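Local atomic coordinates of hypothetical protein (Parabacteroides merdae, PDB entry 4OO3), a protein that is of unknown function but is probably an NAD(P)-dependent oxidoreductase with a Rossmann-fold nucleotide-binding domain. Residues Ile255-Phe260 with Glu278-Lys283; Thr156-Arg161 with Val227-Phe232. All coordinates share one frame; numbering follows the deposited sequence.

Interaction 1 of 2, residues Ile255-Phe260 with Glu278-Lys283; sequences ISPEEF and ENDTLK
Ile255 and Leu282 face each other as an antiparallel hydrogen-bonded pair, their CA atoms 4.9 Å apart, and each spends both its backbone N-H and its carbonyl on the other. Ile255 N gives to Leu282 O at 2.7 Å, and Leu282 N returns a bond to Ile255 O at 2.9 Å. Tyr269 OH is hydrogen-bonded to Asp280 O and only weakly to Ile255 O, so its single proton cannot serve both fully. On the sheet face shared by the two side chains, Ile255 CB rests against Leu282 CB. The pair lies at the edge of the mixed sheet of the C-terminal domain, where strand 282-294 starts and strand 243-255 ends, its chain turning into helix 257-264. Ser256 is the N-cap of that helix and forms a capping box with Glu259: Glu259 N donates to Ser256 OG at 3.2 Å, and Ser256 N donates to Glu259 OE1, reaching it from above the carboxylate plane. Phe260 points its CB toward the strand, and with CG anti to the backbone N (chi1 -173°) its CD1 meets Leu282 CD2 at 3.6 Å; Tyr269 packs edge-to-face with the same ring. Pro257 lays CG and CD against Asp280, Pro257 CD lying 3.3 Å from Asp280 O; the two side chains cross at about a right angle, Asp280 OD2 coming nearest to Pro257 CG. Within the turn before the strand, Thr281 OG1 donates to Asn279 O at 3.1 Å, from above the carbonyl plane, and Glu278 N bonds to Thr281 O.

Interaction 2 of 2, residues Thr156-Arg161 with Val227-Phe232; sequences TTMLQR and VQWEAF
Thr157 reaches both Glu230 and Trp229 with the two branches of its side chain. Its OG1 donates to Glu230 OE2 at 3.1 Å, arriving nearly along the C-O axis of that oxygen, while CG2 touches Trp229 CZ3 at 3.6 Å. The other carboxylate oxygen, Glu230 OE1, forms a salt bridge with Lys185 of strand 183-190, so the buried charge has a counterion. Met158, a selenomethionine, brings CG to the edge of the indole, near its plane, 4.3 Å from Trp229 CH2. Gln160 also turns toward Glu230, its amide plane standing steeply to the carboxylate. Helices 155-164 and 220-231 pack beside the mixed sheet of the C-terminal domain, the axes of the two short segments coming within 9.2 Å at 52°. Arg161, with CG anti to the backbone N (chi1 178°), then lies across the face of Trp229. Arg161 CD makes a CH-pi contact 3.4 Å from the centroid of the Trp229 six-membered ring, and Arg161 CZ a cation-pi contact 3.9 Å from that of the Trp229 five-membered ring. Guanidinium and indole stack with planes at 23°. Arg161 NH1 donates to Trp229 O at 2.6 Å, and NH2 forms a salt bridge with Asp234, so two nitrogens hold the guanidinium besides the stack. An alanine in place of Trp229 would probably leave the guanidinium without its stacking face and open a gap beside Thr157 CG2.

In the fold
Interaction 2 comes first along the chain and closes before interaction 1 opens; their centres lie 38 Å apart, on opposite sides of the chain's centre, and their nearest atoms are about 26 Å apart. Both belong to the putative oxidoreductase C-terminal domain and are related through its mixed sheet. Strand 282-294 begins in interaction 1, and farther along, its Tyr292 and Ile294 touch side chains of helix 220-231, which carries half of interaction 2. Thus 156-161 with 227-232 joins two helices beside the sheet, nearer the middle of the molecule, whereas 255-260 with 278-283 lies at the periphery, where the end of edge strand 243-255 pairs with the start of strand 282-294.

Interaction 1 of 2, residues Ile255-Phe260 with Glu278-Lys283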
loop_
_atom_site.group_PDB
_atom_site.type_symbol
_atom_site.label_atom_id
_atom_site.label_comp_id
_atom_site.label_asym_id
_atom_site.label_seq_id
_atom_site.Cartn_x
_atom_site.Cartn_y
_atom_site.Cartn_z
ATOM N N ILE A 255 7.121 10.880 20.530
ATOM C CA ILE A 255 8.092 11.675 19.792
ATOM C C ILE A 255 8.530 12.855 20.655
ATOM O O ILE A 255 7.690 13.614 21.149
ATOM C CB ILE A 255 7.527 12.213 18.460
ATOM C CG1 ILE A 255 6.738 11.138 17.703
ATOM C CG2 ILE A 255 8.653 12.755 17.592
ATOM C CD1 ILE A 255 7.596 10.042 17.109
ATOM N N SER A 256 9.841 13.006 20.832
ATOM C CA SER A 256 10.392 14.149 21.554
ATOM C C SER A 256 10.365 15.388 20.651
ATOM O O SER A 256 10.250 15.264 19.431
ATOM C CB SER A 256 11.822 13.850 22.009
ATOM O OG SER A 256 12.736 13.978 20.934
ATOM N N PRO A 257 10.482 16.587 21.244
ATOM C CA PRO A 257 10.524 17.821 20.447
ATOM C C PRO A 257 11.641 17.832 19.399
ATOM O O PRO A 257 11.482 18.404 18.318
ATOM C CB PRO A 257 10.787 18.914 21.495
ATOM C CG PRO A 257 10.352 18.330 22.788
ATOM C CD PRO A 257 10.595 16.858 22.689
ATOM N N GLU A 258 12.761 17.203 19.734
ATOM C CA GLU A 258 13.924 17.170 18.864
ATOM C C GLU A 258 13.645 16.249 17.691
ATOM O O GLU A 258 13.898 16.603 16.538
ATOM C CB GLU A 258 15.158 16.689 19.636
ATOM C CG GLU A 258 15.607 17.631 20.753
ATOM C CD GLU A 258 14.807 17.479 22.044
ATOM O OE1 GLU A 258 14.727 16.353 22.582
ATOM O OE2 GLU A 258 14.264 18.491 22.534
ATOM N N GLU A 259 13.111 15.071 17.996
ATOM C CA GLU A 259 12.735 14.104 16.973
ATOM C C GLU A 259 11.698 14.721 16.029
ATOM O O GLU A 259 11.810 14.598 14.813
ATOM C CB GLU A 259 12.194 12.827 17.625
ATOM C CG GLU A 259 13.239 12.029 18.407
ATOM C CD GLU A 259 12.625 10.957 19.291
ATOM O OE1 GLU A 259 11.401 10.727 19.203
ATOM O OE2 GLU A 259 13.360 10.332 20.075
ATOM N N PHE A 260 10.712 15.417 16.595
ATOM C CA PHE A 260 9.717 16.116 15.787
ATOM C C PHE A 260 10.378 17.112 14.830
ATOM O O PHE A 260 10.122 17.089 13.631
ATOM C CB PHE A 260 8.699 16.844 16.664
ATOM C CG PHE A 260 7.570 17.433 15.882
ATOM C CD1 PHE A 260 6.449 16.678 15.590
ATOM C CD2 PHE A 260 7.649 18.724 15.392
ATOM C CE1 PHE A 260 5.415 17.204 14.841
ATOM C CE2 PHE A 260 6.621 19.261 14.642
ATOM C CZ PHE A 260 5.501 18.496 14.364
ATOM N N GLU A 278 1.758 15.712 25.511
ATOM C CA GLU A 278 1.605 15.566 26.967
ATOM C C GLU A 278 2.581 16.473 27.736
ATOM O O GLU A 278 2.284 17.651 27.959
ATOM C CB GLU A 278 1.767 14.101 27.379
ATOM C CG GLU A 278 0.612 13.210 26.933
ATOM C CD GLU A 278 0.358 12.042 27.875
ATOM O OE1 GLU A 278 0.347 12.258 29.107
ATOM O OE2 GLU A 278 0.151 10.911 27.384
ATOM N N ASN A 279 3.726 15.931 28.153
ATOM C CA ASN A 279 4.776 16.739 28.779
ATOM C C ASN A 279 5.857 17.015 27.750
ATOM O O ASN A 279 6.937 16.423 27.785
ATOM C CB ASN A 279 5.364 16.041 30.016
ATOM C CG ASN A 279 4.602 16.365 31.285
ATOM O OD1 ASN A 279 4.187 15.469 32.016
ATOM N ND2 ASN A 279 4.419 17.653 31.554
ATOM N N ASP A 280 5.535 17.901 26.810
ATOM C CA ASP A 280 6.421 18.208 25.691
ATOM C C ASP A 280 6.665 16.966 24.804
ATOM O O ASP A 280 7.537 16.981 23.933
ATOM C CB ASP A 280 7.750 18.779 26.224
ATOM C CG ASP A 280 8.297 19.926 25.380
ATOM O OD1 ASP A 280 7.545 20.520 24.573
ATOM O OD2 ASP A 280 9.494 20.243 25.545
ATOM N N THR A 281 5.873 15.909 25.014
ATOM C CA THR A 281 6.033 14.634 24.318
ATOM C C THR A 281 4.829 14.370 23.416
ATOM O O THR A 281 3.699 14.277 23.898
ATOM C CB THR A 281 6.146 13.474 25.325
ATOM O OG1 THR A 281 7.194 13.753 26.257
ATOM C CG2 THR A 281 6.430 12.148 24.614
ATOM N N LEU A 282 5.069 14.246 22.114
ATOM C CA LEU A 282 3.992 13.980 21.160
ATOM C C LEU A 282 3.704 12.481 21.111
ATOM O O LEU A 282 4.621 11.680 20.943
ATOM C CB LEU A 282 4.374 14.502 19.773
ATOM C CG LEU A 282 3.450 14.164 18.604
ATOM C CD1 LEU A 282 2.085 14.790 18.808
ATOM C CD2 LEU A 282 4.067 14.636 17.302
ATOM N N LYS A 283 2.430 12.119 21.267
ATOM C CA LYS A 283 1.979 10.725 21.263
ATOM C C LYS A 283 1.104 10.475 20.044
ATOM O O LYS A 283 -0.015 10.988 19.965
ATOM C CB LYS A 283 1.162 10.423 22.517
ATOM C CG LYS A 283 1.882 10.702 23.816
ATOM C CD LYS A 283 2.745 9.533 24.250
ATOM C CE LYS A 283 3.293 9.758 25.649
ATOM N NZ LYS A 283 3.302 8.494 26.429
#

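Interaction 2 of 2, residues Thr156-Arg161 with Val227-Phe232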
loop_
_atom_site.group_PDB
_atom_site.type_symbol
_atom_site.label_atom_id
_atom_site.label_comp_id
_atom_site.label_asym_id
_atom_site.label_seq_id
_atom_site.Cartn_x
_atom_site.Cartn_y
_atom_site.Cartn_z
ATOM N N THR A 156 8.854 -11.721 -3.463
ATOM C CA THR A 156 8.531 -12.747 -2.458
ATOM C C THR A 156 7.028 -12.920 -2.316
ATOM O O THR A 156 6.539 -14.038 -2.168
ATOM C CB THR A 156 9.144 -12.477 -1.065
ATOM O OG1 THR A 156 8.644 -11.242 -0.527
ATOM C CG2 THR A 156 10.670 -12.442 -1.137
ATOM N N THR A 157 6.299 -11.812 -2.374
ATOM C CA THR A 157 4.845 -11.854 -2.353
ATOM C C THR A 157 4.300 -12.661 -3.531
ATOM O O THR A 157 3.421 -13.508 -3.346
ATOM C CB THR A 157 4.249 -10.433 -2.323
ATOM O OG1 THR A 157 4.264 -9.956 -0.975
ATOM C CG2 THR A 157 2.818 -10.402 -2.834
HETATM N N MSE A 158 4.840 -12.422 -4.725
HETATM C CA MSE A 158 4.376 -13.113 -5.926
HETATM C C MSE A 158 4.659 -14.584 -5.826
HETATM O O MSE A 158 3.861 -15.399 -6.284
HETATM C CB MSE A 158 5.016 -12.557 -7.199
HETATM C CG MSE A 158 4.489 -11.156 -7.475
HETATM SE SE MSE A 158 5.448 -10.349 -8.991
HETATM C CE MSE A 158 4.445 -11.254 -10.414
ATOM N N LEU A 159 5.789 -14.946 -5.224
ATOM C CA LEU A 159 6.142 -16.364 -5.096
ATOM C C LEU A 159 5.297 -17.053 -4.028
ATOM O O LEU A 159 4.959 -18.229 -4.151
ATOM C CB LEU A 159 7.642 -16.534 -4.818
ATOM C CG LEU A 159 8.537 -16.200 -6.014
ATOM C CD1 LEU A 159 10.003 -16.117 -5.622
ATOM C CD2 LEU A 159 8.349 -17.218 -7.126
ATOM N N GLN A 160 4.949 -16.309 -2.989
ATOM C CA GLN A 160 4.097 -16.813 -1.926
ATOM C C GLN A 160 2.728 -17.174 -2.507
ATOM O O GLN A 160 2.233 -18.283 -2.309
ATOM C CB GLN A 160 3.958 -15.764 -0.825
ATOM C CG GLN A 160 4.099 -16.313 0.578
ATOM C CD GLN A 160 3.800 -15.275 1.634
ATOM O OE1 GLN A 160 3.504 -14.125 1.326
ATOM N NE2 GLN A 160 3.868 -15.680 2.887
ATOM N N ARG A 161 2.131 -16.237 -3.240
ATOM C CA ARG A 161 0.871 -16.476 -3.954
ATOM C C ARG A 161 0.956 -17.715 -4.849
ATOM O O ARG A 161 0.057 -18.558 -4.824
ATOM C CB ARG A 161 0.499 -15.244 -4.792
ATOM C CG ARG A 161 -0.769 -15.351 -5.639
ATOM C CD ARG A 161 -1.113 -13.973 -6.187
ATOM N NE ARG A 161 -1.948 -13.985 -7.390
ATOM C CZ ARG A 161 -3.186 -13.487 -7.489
ATOM N NH1 ARG A 161 -3.807 -12.930 -6.454
ATOM N NH2 ARG A 161 -3.822 -13.550 -8.647
ATOM N N VAL A 227 -3.319 -10.372 2.267
ATOM C CA VAL A 227 -3.954 -11.630 2.700
ATOM C C VAL A 227 -5.063 -12.037 1.716
ATOM O O VAL A 227 -5.167 -13.204 1.378
ATOM C CB VAL A 227 -4.345 -11.742 4.221
ATOM C CG1 VAL A 227 -3.878 -10.563 5.055
ATOM C CG2 VAL A 227 -5.820 -12.063 4.437
ATOM N N GLN A 228 -5.837 -11.073 1.225
ATOM C CA GLN A 228 -6.819 -11.320 0.155
ATOM C C GLN A 228 -6.153 -11.815 -1.132
ATOM O O GLN A 228 -6.551 -12.820 -1.713
ATOM C CB GLN A 228 -7.602 -10.038 -0.163
ATOM C CG GLN A 228 -8.462 -9.521 0.983
ATOM C CD GLN A 228 -9.223 -8.244 0.644
ATOM O OE1 GLN A 228 -8.982 -7.589 -0.389
ATOM N NE2 GLN A 228 -10.147 -7.877 1.521
ATOM N N TRP A 229 -5.130 -11.089 -1.566
ATOM C CA TRP A 229 -4.516 -11.308 -2.868
ATOM C C TRP A 229 -3.652 -12.581 -2.925
ATOM O O TRP A 229 -3.678 -13.321 -3.917
ATOM C CB TRP A 229 -3.701 -10.067 -3.237
ATOM C CG TRP A 229 -3.259 -10.020 -4.639
ATOM C CD1 TRP A 229 -4.000 -9.650 -5.730
ATOM C CD2 TRP A 229 -1.965 -10.345 -5.123
ATOM N NE1 TRP A 229 -3.237 -9.729 -6.866
ATOM C CE2 TRP A 229 -1.983 -10.160 -6.522
ATOM C CE3 TRP A 229 -0.787 -10.782 -4.513
ATOM C CZ2 TRP A 229 -0.869 -10.397 -7.313
ATOM C CZ3 TRP A 229 0.316 -11.017 -5.303
ATOM C CH2 TRP A 229 0.268 -10.823 -6.687
ATOM N N GLU A 230 -2.896 -12.844 -1.866
ATOM C CA GLU A 230 -2.073 -14.054 -1.803
ATOM C C GLU A 230 -2.882 -15.310 -1.476
ATOM O O GLU A 230 -2.689 -16.352 -2.092
ATOM C CB GLU A 230 -0.980 -13.904 -0.753
ATOM C CG GLU A 230 0.080 -12.871 -1.082
ATOM C CD GLU A 230 0.925 -12.514 0.125
ATOM O OE1 GLU A 230 0.516 -12.818 1.260
ATOM O OE2 GLU A 230 1.999 -11.919 -0.050
ATOM N N ALA A 231 -3.775 -15.204 -0.498
ATOM C CA ALA A 231 -4.413 -16.378 0.097
ATOM C C ALA A 231 -5.765 -16.710 -0.515
ATOM O O ALA A 231 -6.266 -17.821 -0.335
ATOM C CB ALA A 231 -4.548 -16.193 1.600
ATOM N N PHE A 232 -6.353 -15.758 -1.239
ATOM C CA PHE A 232 -7.617 -15.987 -1.950
ATOM C C PHE A 232 -7.546 -15.419 -3.372
ATOM O O PHE A 232 -8.375 -14.585 -3.753
ATOM C CB PHE A 232 -8.787 -15.360 -1.174
ATOM C CG PHE A 232 -8.873 -15.805 0.262
ATOM C CD1 PHE A 232 -8.099 -15.196 1.235
ATOM C CD2 PHE A 232 -9.722 -16.838 0.631
ATOM C CE1 PHE A 232 -8.166 -15.607 2.557
ATOM C CE2 PHE A 232 -9.801 -17.252 1.946
ATOM C CZ PHE A 232 -9.022 -16.638 2.912
#